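Local coordinates for protein adenylosuccinate lyase (Francisella tularensis subsp. tularensis SCHU S4, PDB 4EEI) that probably catalyses two fumarate-releasing eliminations of purine synthesis, splitting adenylosuccinate into AMP and fumarate and releasing AICAR from its succinylated precursor, at residues A71-I76 / K86-G91; K115-L120 / Y322-M327; E133-G138 / I340-V345. All blocks are in the same frame, centred on the assembly; numbering follows the deposited sequence.

Contact 1. Residues A71-I76 / K86-G91; sequences AFCTSI and KFFHFG
I76 and C73, one turn apart on helix 68-77, meet the rings of F88 and H89 in the loop that leads to helix 94-131. The apolar part of the contact is built on the F88 ring. I76 lays its CG2 methyl over one face of that ring as a CH-pi contact, 4.0 Å from the ring centroid and 23° off the normal, shifted toward the rim so that I76 CG2 lies 3.7 Å from F88 CZ. The two side chains cross at about a right angle. At the edge of the same ring come F72, whose CE2 is a loose 4.5 Å from F88 CZ, and the sulfur of C73. The two branches of I76 thus bear on two rings, CG1 on a face of F72 and CG2 on a face of F88.

Adenylosuccinate lyase belongs to the fumarase/aspartase superfamily, and this loop borders the substrate site: the nearest atoms of the H89 side chain lie about 5 Å from a bound succinate and about 4 Å from the side chain of S94, a succinate- and fumarate-binding residue.

Sulfur-aromatic contacts make up the second group. With SG anti to its carbonyl carbon (chi1 -68°), C73 reaches both rings: SG stands 4.1 Å from F88 CE2, near the plane of that ring, and 3.6 Å from H89 ND1, approaching the imidazole obliquely. H89 ND1 has its hydrogen-bond partner in E27 of helix 16-33, which also packs against C73 and F88.

Within the helix, S75 OG bonds F72 O at 2.6 Å, and that carbonyl also accepts from I76 N. H358 of a second subunit meets the loop from the other chain, packing edge-to-face with F90 and hydrogen-bonding to G91 N.

Contact 2. Residues K115-L120 / Y322-M327; sequences KDLEAL and YALRRM
R325 and D116 form a salt bridge across two helices, with a single carboxylate oxygen doing the work. R325 NE donates to D116 OD2 at 2.8 Å with an N-H...O angle of 158°, and R325 NH2 adds a weak second bond to the same oxygen at 3.4 Å. The carboxylate and guanidinium planes stand 82° apart: OD2 lies near the guanidinium plane, at its edge, whereas NE meets the oxygen from above the carboxylate plane. The arginine chain is extended from CG to NE, and its CG and CD run past the aspartate head. R325 NH2 has a second anionic partner in E9, so the guanidinium is shared between two carboxylates.

One water bridges the two backbones, donating to D116 O at 2.8 Å and, weakly, to L324 O.

The helices concerned, 94-131 and 304-333, belong to the long helical bundle that forms the central domain of the fumarase/aspartase superfamily. They run in nearly the same direction here, with local axes 8.8 Å apart and inclined by 25°.

Inward of the polar groups, L324 carries the packing. Its CB lies 4.0 Å from D116 CB where the backbones come closest. Of its two methyls, CD1 rests against the backbone and CB of L117, while CD2 meets both L117 CD1 and L120 CD2, 3.9 Å from the latter, the side chains of L324 and L120 crossing at about a right angle. L120 also sets CD1 at 3.8 Å from M327 CG, and the methionine then bends away toward L277, L236 and A237. F161 of helix 151-173 touches both L117 and L120, and L117 further meets L165, L168 and I229.

Contact 3. Residues E133-G138 / I340-V345; sequences EIITMG and IIEDRV. With EDO (1,2-ethanediol), chain Z; EDO (1,2-ethanediol), chain R.
E342 reaches from helix 338-346 to the backbone of I135, at the start of strand 135-140. I135 N donates to E342 OE2 at 3.1 Å, nearly straight at 165°, and OE2 accepts with its anti lone pair, facing away from OE1. A water donates to both E342 OE2 and E133 O, so OE2 holds the first strand residue directly and E133, just before the strand, through the water.

Methyl groups fill the rest of the first shell. I341 CG2 presses on the strand, 3.3 Å from I135 O and 3.5 Å from T136 CB, and touches I134 CG2 at 3.7 Å. V345 CG2 rests 3.4 Å from T136 C and lies beside M137, whose bent chain brings both CG and SD to 4.0 Å from it. Among these aliphatic groups I135 O is buried without a polar partner in the model. A second water links the backbones, donating to I341 O and accepting from M137 N.

Farther out, R338 makes salt bridges with both E342 OE1 and E133 OE1, which probably helps to fix the carboxylate of E342. R344 sends its NH1 to E250, while NH2 and, weakly, NE hold a 1,2-ethanediol probably from the crystallisation liquor.

Crossing at 60°, helix and strand fasten the antiparallel hairpin after helix 94-131 to the short helix after helix 304-333, at one end of the long bundle; the hairpin's first strand also carries succinate-binding S140. F144 of strand 143-149 packs on M137 and R344, and helix 411-418 covers I135 and E342 through F411.

How the contacts relate
Contact 2 lies near the middle of the chain, within the long bundle, while contacts 1 and 3 are on opposite sides of its centre, with their centres 67 Å apart. Helix 94-131 connects them in sequence: contact 1 ends in the loop before it, contact 2 uses its middle, and contact 3 begins just beyond it. Contacts 2 and 3 alternate along the chain, helix 304-333 and helix 338-346 answering the earlier segments in the same order. Chemistry follows place: partly buried contact 1 relies on rings and sulfur near the succinate, whereas buried contacts 2 and 3 combine aliphatic packing with a carboxylate, paired with an arginine in one and gripping the backbone in the other.

Contact 1. Residues A71-I76 / K86-G91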
loop_
_atom_site.group_PDB
_atom_site.type_symbol
_atom_site.label_atom_id
_atom_site.label_comp_id
_atom_site.label_asym_id
_atom_site.label_seq_id
_atom_site.Cartn_x
_atom_site.Cartn_y
_atom_site.Cartn_z
ATOM N N ALA B 71 19.152 -23.537 -18.987
ATOM C CA ALA B 71 19.741 -22.821 -20.118
ATOM C C ALA B 71 21.121 -22.258 -19.782
ATOM O O ALA B 71 22.064 -22.405 -20.558
ATOM C CB ALA B 71 18.818 -21.716 -20.587
ATOM N N PHE B 72 21.226 -21.601 -18.629
ATOM C CA PHE B 72 22.504 -21.073 -18.159
ATOM C C PHE B 72 23.555 -22.171 -17.968
ATOM O O PHE B 72 24.687 -22.044 -18.441
ATOM C CB PHE B 72 22.313 -20.302 -16.850
ATOM C CG PHE B 72 23.587 -20.109 -16.068
ATOM C CD1 PHE B 72 24.513 -19.154 -16.457
ATOM C CD2 PHE B 72 23.856 -20.884 -14.943
ATOM C CE1 PHE B 72 25.685 -18.971 -15.745
ATOM C CE2 PHE B 72 25.026 -20.705 -14.221
ATOM C CZ PHE B 72 25.940 -19.746 -14.624
ATOM N N CYS B 73 23.187 -23.239 -17.265
ATOM C CA CYS B 73 24.120 -24.349 -17.048
ATOM C C CYS B 73 24.592 -24.954 -18.364
ATOM O O CYS B 73 25.784 -25.230 -18.554
ATOM C CB CYS B 73 23.479 -25.427 -16.176
ATOM S SG CYS B 73 23.191 -24.901 -14.477
ATOM N N THR B 74 23.649 -25.160 -19.277
ATOM C CA THR B 74 23.980 -25.692 -20.595
ATOM C C THR B 74 24.925 -24.746 -21.331
ATOM O O THR B 74 25.831 -25.195 -22.034
ATOM C CB THR B 74 22.711 -25.962 -21.431
ATOM O OG1 THR B 74 21.895 -26.929 -20.759
ATOM C CG2 THR B 74 23.063 -26.491 -22.809
ATOM N N SER B 75 24.742 -23.438 -21.158
ATOM C CA SER B 75 25.621 -22.485 -21.846
ATOM C C SER B 75 27.061 -22.589 -21.335
ATOM O O SER B 75 28.009 -22.377 -22.088
ATOM C CB SER B 75 25.106 -21.043 -21.722
ATOM O OG SER B 75 25.406 -20.488 -20.454
ATOM N N ILE B 76 27.218 -22.925 -20.056
ATOM C CA ILE B 76 28.546 -23.124 -19.471
ATOM C C ILE B 76 29.137 -24.486 -19.859
ATOM O O ILE B 76 30.249 -24.572 -20.395
ATOM C CB ILE B 76 28.505 -23.028 -17.929
ATOM C CG1 ILE B 76 28.013 -21.648 -17.468
ATOM C CG2 ILE B 76 29.868 -23.361 -17.341
ATOM C CD1 ILE B 76 28.762 -20.473 -18.087
ATOM N N LYS B 86 31.316 -32.376 -15.665
ATOM C CA LYS B 86 30.544 -33.437 -15.015
ATOM C C LYS B 86 29.871 -33.044 -13.694
ATOM O O LYS B 86 28.705 -33.385 -13.454
ATOM C CB LYS B 86 31.413 -34.673 -14.792
ATOM C CG LYS B 86 30.666 -35.789 -14.106
ATOM C CD LYS B 86 31.373 -37.124 -14.236
ATOM C CE LYS B 86 30.470 -38.226 -13.726
ATOM N NZ LYS B 86 31.058 -39.591 -13.835
ATOM N N PHE B 87 30.603 -32.346 -12.834
ATOM C CA PHE B 87 30.082 -32.034 -11.512
ATOM C C PHE B 87 29.551 -30.612 -11.428
ATOM O O PHE B 87 29.243 -30.117 -10.344
ATOM C CB PHE B 87 31.140 -32.299 -10.440
ATOM C CG PHE B 87 31.432 -33.761 -10.235
ATOM C CD1 PHE B 87 32.632 -34.317 -10.661
ATOM C CD2 PHE B 87 30.494 -34.584 -9.639
ATOM C CE1 PHE B 87 32.895 -35.662 -10.477
ATOM C CE2 PHE B 87 30.749 -35.927 -9.453
ATOM C CZ PHE B 87 31.950 -36.470 -9.872
ATOM N N PHE B 88 29.431 -29.957 -12.578
ATOM C CA PHE B 88 28.838 -28.630 -12.608
ATOM C C PHE B 88 27.376 -28.754 -12.194
ATOM O O PHE B 88 26.652 -29.622 -12.692
ATOM C CB PHE B 88 28.962 -27.995 -13.995
ATOM C CG PHE B 88 28.742 -26.507 -13.997
ATOM C CD1 PHE B 88 29.748 -25.648 -13.577
ATOM C CD2 PHE B 88 27.526 -25.967 -14.402
ATOM C CE1 PHE B 88 29.556 -24.269 -13.571
ATOM C CE2 PHE B 88 27.324 -24.589 -14.401
ATOM C CZ PHE B 88 28.340 -23.739 -13.982
ATOM N N HIS B 89 26.965 -27.911 -11.253
ATOM C CA HIS B 89 25.594 -27.923 -10.744
ATOM C C HIS B 89 25.219 -29.287 -10.158
ATOM O O HIS B 89 24.213 -29.888 -10.531
ATOM C CB HIS B 89 24.617 -27.518 -11.849
ATOM C CG HIS B 89 23.288 -27.058 -11.342
ATOM N ND1 HIS B 89 23.043 -25.751 -10.976
ATOM C CD2 HIS B 89 22.130 -27.729 -11.140
ATOM C CE1 HIS B 89 21.790 -25.638 -10.570
ATOM N NE2 HIS B 89 21.215 -26.824 -10.659
ATOM N N PHE B 90 26.038 -29.772 -9.236
ATOM C CA PHE B 90 25.824 -31.077 -8.647
ATOM C C PHE B 90 25.239 -30.903 -7.251
ATOM O O PHE B 90 25.764 -30.125 -6.453
ATOM C CB PHE B 90 27.161 -31.821 -8.591
ATOM C CG PHE B 90 27.064 -33.223 -8.082
ATOM C CD1 PHE B 90 27.271 -33.500 -6.740
ATOM C CD2 PHE B 90 26.803 -34.272 -8.948
ATOM C CE1 PHE B 90 27.206 -34.794 -6.267
ATOM C CE2 PHE B 90 26.729 -35.577 -8.480
ATOM C CZ PHE B 90 26.930 -35.838 -7.133
ATOM N N GLY B 91 24.137 -31.593 -6.970
ATOM C CA GLY B 91 23.558 -31.593 -5.634
ATOM C C GLY B 91 22.696 -30.383 -5.295
ATOM O O GLY B 91 21.774 -30.483 -4.477
#

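Contact 2. Residues K115-L120 / Y322-M327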
loop_
_atom_site.group_PDB
_atom_site.type_symbol
_atom_site.label_atom_id
_atom_site.label_comp_id
_atom_site.label_asym_id
_atom_site.label_seq_id
_atom_site.Cartn_x
_atom_site.Cartn_y
_atom_site.Cartn_z
ATOM N N LYS B 115 27.094 4.396 0.071
ATOM C CA LYS B 115 28.039 5.461 -0.249
ATOM C C LYS B 115 27.275 6.738 -0.554
ATOM O O LYS B 115 27.631 7.822 -0.080
ATOM C CB LYS B 115 28.898 5.084 -1.461
ATOM C CG LYS B 115 29.854 6.189 -1.891
ATOM C CD LYS B 115 30.479 5.911 -3.257
ATOM C CE LYS B 115 31.490 6.997 -3.654
ATOM N NZ LYS B 115 30.907 8.375 -3.682
ATOM N N ASP B 116 26.211 6.610 -1.339
ATOM C CA ASP B 116 25.434 7.789 -1.727
ATOM C C ASP B 116 24.577 8.345 -0.586
ATOM O O ASP B 116 24.381 9.552 -0.498
ATOM C CB ASP B 116 24.577 7.495 -2.962
ATOM C CG ASP B 116 25.413 7.337 -4.222
ATOM O OD1 ASP B 116 26.442 8.031 -4.345
ATOM O OD2 ASP B 116 25.054 6.508 -5.085
ATOM N N LEU B 117 24.064 7.476 0.280
ATOM C CA LEU B 117 23.314 7.948 1.445
ATOM C C LEU B 117 24.224 8.711 2.414
ATOM O O LEU B 117 23.851 9.764 2.932
ATOM C CB LEU B 117 22.611 6.784 2.155
ATOM C CG LEU B 117 21.870 7.064 3.471
ATOM C CD1 LEU B 117 20.777 8.104 3.271
ATOM C CD2 LEU B 117 21.272 5.783 4.033
ATOM N N GLU B 118 25.426 8.197 2.652
ATOM C CA GLU B 118 26.359 8.895 3.532
ATOM C C GLU B 118 26.777 10.239 2.925
ATOM O O GLU B 118 26.959 11.228 3.635
ATOM C CB GLU B 118 27.585 8.025 3.824
ATOM C CG GLU B 118 28.519 8.621 4.874
ATOM C CD GLU B 118 29.376 7.569 5.561
ATOM O OE1 GLU B 118 29.819 6.626 4.870
ATOM O OE2 GLU B 118 29.604 7.688 6.790
ATOM N N ALA B 119 26.931 10.280 1.603
ATOM C CA ALA B 119 27.306 11.526 0.944
ATOM C C ALA B 119 26.185 12.564 1.071
ATOM O O ALA B 119 26.454 13.764 1.199
ATOM C CB ALA B 119 27.662 11.282 -0.517
ATOM N N LEU B 120 24.937 12.113 1.019
ATOM C CA LEU B 120 23.805 13.026 1.193
ATOM C C LEU B 120 23.783 13.558 2.628
ATOM O O LEU B 120 23.507 14.737 2.857
ATOM C CB LEU B 120 22.478 12.332 0.865
ATOM C CG LEU B 120 21.242 13.166 1.231
ATOM C CD1 LEU B 120 21.258 14.506 0.493
ATOM C CD2 LEU B 120 19.953 12.411 0.950
ATOM N N TYR B 322 19.776 6.941 -7.933
ATOM C CA TYR B 322 19.459 8.170 -8.681
ATOM C C TYR B 322 18.969 9.274 -7.750
ATOM O O TYR B 322 19.414 10.420 -7.844
ATOM C CB TYR B 322 18.395 7.902 -9.758
ATOM C CG TYR B 322 17.976 9.155 -10.514
ATOM C CD1 TYR B 322 18.643 9.546 -11.657
ATOM C CD2 TYR B 322 16.906 9.939 -10.076
ATOM C CE1 TYR B 322 18.277 10.689 -12.352
ATOM C CE2 TYR B 322 16.533 11.095 -10.766
ATOM C CZ TYR B 322 17.221 11.452 -11.903
ATOM O OH TYR B 322 16.872 12.589 -12.604
ATOM N N ALA B 323 18.066 8.931 -6.845
ATOM C CA ALA B 323 17.436 9.946 -6.009
ATOM C C ALA B 323 18.411 10.505 -4.986
ATOM O O ALA B 323 18.413 11.702 -4.732
ATOM C CB ALA B 323 16.173 9.392 -5.316
ATOM N N LEU B 324 19.230 9.645 -4.384
ATOM C CA LEU B 324 20.186 10.114 -3.373
ATOM C C LEU B 324 21.235 11.034 -3.984
ATOM O O LEU B 324 21.667 11.998 -3.347
ATOM C CB LEU B 324 20.879 8.941 -2.681
ATOM C CG LEU B 324 19.974 8.047 -1.828
ATOM C CD1 LEU B 324 20.730 6.811 -1.412
ATOM C CD2 LEU B 324 19.501 8.817 -0.592
ATOM N N ARG B 325 21.676 10.727 -5.202
ATOM C CA ARG B 325 22.666 11.569 -5.881
ATOM C C ARG B 325 22.061 12.887 -6.298
ATOM O O ARG B 325 22.692 13.945 -6.173
ATOM C CB ARG B 325 23.250 10.854 -7.105
ATOM C CG ARG B 325 24.012 9.583 -6.764
ATOM C CD ARG B 325 24.745 9.013 -7.963
ATOM N NE ARG B 325 25.456 7.786 -7.596
ATOM C CZ ARG B 325 26.094 7.002 -8.458
ATOM N NH1 ARG B 325 26.111 7.303 -9.749
ATOM N NH2 ARG B 325 26.706 5.910 -8.025
ATOM N N ARG B 326 20.841 12.842 -6.819
ATOM C CA ARG B 326 20.224 14.085 -7.300
ATOM C C ARG B 326 19.868 14.999 -6.125
ATOM O O ARG B 326 20.064 16.221 -6.194
ATOM C CB ARG B 326 18.983 13.802 -8.151
ATOM C CG ARG B 326 18.270 15.070 -8.602
ATOM C CD ARG B 326 17.249 14.820 -9.707
ATOM N NE ARG B 326 16.738 16.092 -10.225
ATOM C CZ ARG B 326 16.016 16.216 -11.330
ATOM N NH1 ARG B 326 15.707 15.139 -12.041
ATOM N NH2 ARG B 326 15.611 17.421 -11.725
ATOM N N MET B 327 19.357 14.414 -5.046
ATOM C CA MET B 327 19.068 15.205 -3.849
ATOM C C MET B 327 20.332 15.830 -3.267
ATOM O O MET B 327 20.318 16.980 -2.847
ATOM C CB MET B 327 18.370 14.364 -2.785
ATOM C CG MET B 327 18.078 15.173 -1.506
ATOM S SD MET B 327 16.888 16.524 -1.777
ATOM C CE MET B 327 15.360 15.639 -1.452
HETATM O O HOH W 1 24.223 11.257 -2.660
#

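Contact 3. Residues E133-G138 / I340-V345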
loop_
_atom_site.group_PDB
_atom_site.type_symbol
_atom_site.label_atom_id
_atom_site.label_comp_id
_atom_site.label_asym_id
_atom_site.label_seq_id
_atom_site.Cartn_x
_atom_site.Cartn_y
_atom_site.Cartn_z
ATOM N N GLU B 133 23.672 29.926 11.639
ATOM C CA GLU B 133 23.624 31.298 12.161
ATOM C C GLU B 133 22.400 32.102 11.731
ATOM O O GLU B 133 22.111 33.160 12.294
ATOM C CB GLU B 133 24.858 32.061 11.671
ATOM C CG GLU B 133 24.951 32.135 10.142
ATOM C CD GLU B 133 26.057 33.054 9.646
ATOM O OE1 GLU B 133 25.842 34.284 9.605
ATOM O OE2 GLU B 133 27.136 32.542 9.285
ATOM N N ILE B 134 21.698 31.621 10.712
ATOM C CA ILE B 134 20.608 32.385 10.121
ATOM C C ILE B 134 19.340 32.194 10.937
ATOM O O ILE B 134 18.989 31.068 11.285
ATOM C CB ILE B 134 20.370 31.946 8.667
ATOM C CG1 ILE B 134 21.645 32.159 7.844
ATOM C CG2 ILE B 134 19.195 32.687 8.061
ATOM C CD1 ILE B 134 21.535 31.691 6.400
ATOM N N ILE B 135 18.647 33.287 11.246
ATOM C CA ILE B 135 17.396 33.170 11.995
ATOM C C ILE B 135 16.201 33.192 11.034
ATOM O O ILE B 135 16.140 34.019 10.118
ATOM C CB ILE B 135 17.282 34.243 13.111
ATOM C CG1 ILE B 135 16.071 33.978 14.006
ATOM C CG2 ILE B 135 17.239 35.643 12.534
ATOM C CD1 ILE B 135 16.178 34.673 15.361
ATOM N N THR B 136 15.278 32.249 11.225
ATOM C CA THR B 136 14.117 32.120 10.344
ATOM C C THR B 136 12.860 31.961 11.189
ATOM O O THR B 136 12.949 31.695 12.390
ATOM C CB THR B 136 14.260 30.907 9.413
ATOM O OG1 THR B 136 13.204 30.904 8.442
ATOM C CG2 THR B 136 14.206 29.608 10.218
ATOM N N MET B 137 11.692 32.139 10.576
ATOM C CA MET B 137 10.438 31.876 11.276
ATOM C C MET B 137 10.088 30.393 11.218
ATOM O O MET B 137 9.919 29.822 10.127
ATOM C CB MET B 137 9.281 32.686 10.679
ATOM C CG MET B 137 9.322 34.172 10.977
ATOM S SD MET B 137 9.447 34.493 12.749
ATOM C CE MET B 137 8.018 33.582 13.337
ATOM N N GLY B 138 9.992 29.765 12.387
ATOM C CA GLY B 138 9.435 28.424 12.485
ATOM C C GLY B 138 7.944 28.495 12.200
ATOM O O GLY B 138 7.309 29.528 12.455
ATOM N N ILE B 340 16.037 37.696 2.740
ATOM C CA ILE B 340 14.602 37.410 2.712
ATOM C C ILE B 340 14.186 36.649 3.967
ATOM O O ILE B 340 13.166 36.959 4.590
ATOM C CB ILE B 340 14.209 36.601 1.464
ATOM C CG1 ILE B 340 14.244 37.500 0.223
ATOM C CG2 ILE B 340 12.810 35.974 1.629
ATOM C CD1 ILE B 340 14.214 36.734 -1.078
ATOM N N ILE B 341 14.990 35.658 4.334
ATOM C CA ILE B 341 14.706 34.816 5.492
ATOM C C ILE B 341 14.662 35.635 6.776
ATOM O O ILE B 341 13.715 35.531 7.552
ATOM C CB ILE B 341 15.781 33.734 5.637
ATOM C CG1 ILE B 341 15.652 32.712 4.507
ATOM C CG2 ILE B 341 15.666 33.032 6.971
ATOM C CD1 ILE B 341 16.856 31.810 4.371
ATOM N N GLU B 342 15.683 36.457 6.989
ATOM C CA GLU B 342 15.800 37.189 8.242
ATOM C C GLU B 342 14.891 38.421 8.297
ATOM O O GLU B 342 14.460 38.838 9.374
ATOM C CB GLU B 342 17.268 37.548 8.500
ATOM C CG GLU B 342 18.164 36.305 8.571
ATOM C CD GLU B 342 19.554 36.578 9.140
ATOM O OE1 GLU B 342 20.220 37.541 8.701
ATOM O OE2 GLU B 342 19.985 35.811 10.026
ATOM N N ASP B 343 14.595 39.002 7.140
ATOM C CA ASP B 343 13.670 40.135 7.097
ATOM C C ASP B 343 12.256 39.700 7.494
ATOM O O ASP B 343 11.488 40.479 8.064
ATOM C CB ASP B 343 13.657 40.777 5.712
ATOM C CG ASP B 343 14.834 41.716 5.486
ATOM O OD1 ASP B 343 15.523 42.078 6.467
ATOM O OD2 ASP B 343 15.062 42.097 4.319
ATOM N N ARG B 344 11.919 38.454 7.191
ATOM C CA ARG B 344 10.620 37.911 7.559
ATOM C C ARG B 344 10.502 37.787 9.082
ATOM O O ARG B 344 9.438 38.033 9.652
ATOM C CB ARG B 344 10.392 36.567 6.851
ATOM C CG ARG B 344 9.109 35.853 7.218
ATOM C CD ARG B 344 8.775 34.751 6.206
ATOM N NE ARG B 344 8.200 35.306 4.979
ATOM C CZ ARG B 344 8.670 35.086 3.754
ATOM N NH1 ARG B 344 9.731 34.309 3.572
ATOM N NH2 ARG B 344 8.072 35.642 2.708
ATOM N N VAL B 345 11.603 37.432 9.743
ATOM C CA VAL B 345 11.648 37.445 11.203
ATOM C C VAL B 345 11.451 38.865 11.719
ATOM O O VAL B 345 10.717 39.088 12.673
ATOM C CB VAL B 345 12.973 36.865 11.734
ATOM C CG1 VAL B 345 13.057 37.004 13.246
ATOM C CG2 VAL B 345 13.096 35.396 11.341
HETATM C C1 EDO Z . 6.969 38.266 5.362
HETATM O O1 EDO Z . 6.804 39.176 4.260
HETATM C C2 EDO Z . 5.788 37.302 5.454
HETATM O O2 EDO Z . 5.734 36.479 4.277
HETATM C C1 EDO R . 19.491 37.127 -0.243
HETATM O O1 EDO R . 18.293 37.668 0.334
HETATM C C2 EDO R . 20.674 37.280 0.715
HETATM O O2 EDO R . 21.598 36.195 0.520
HETATM O O HOH W 2 21.794 35.884 12.079
HETATM O O HOH W 3 11.949 33.314 7.611
#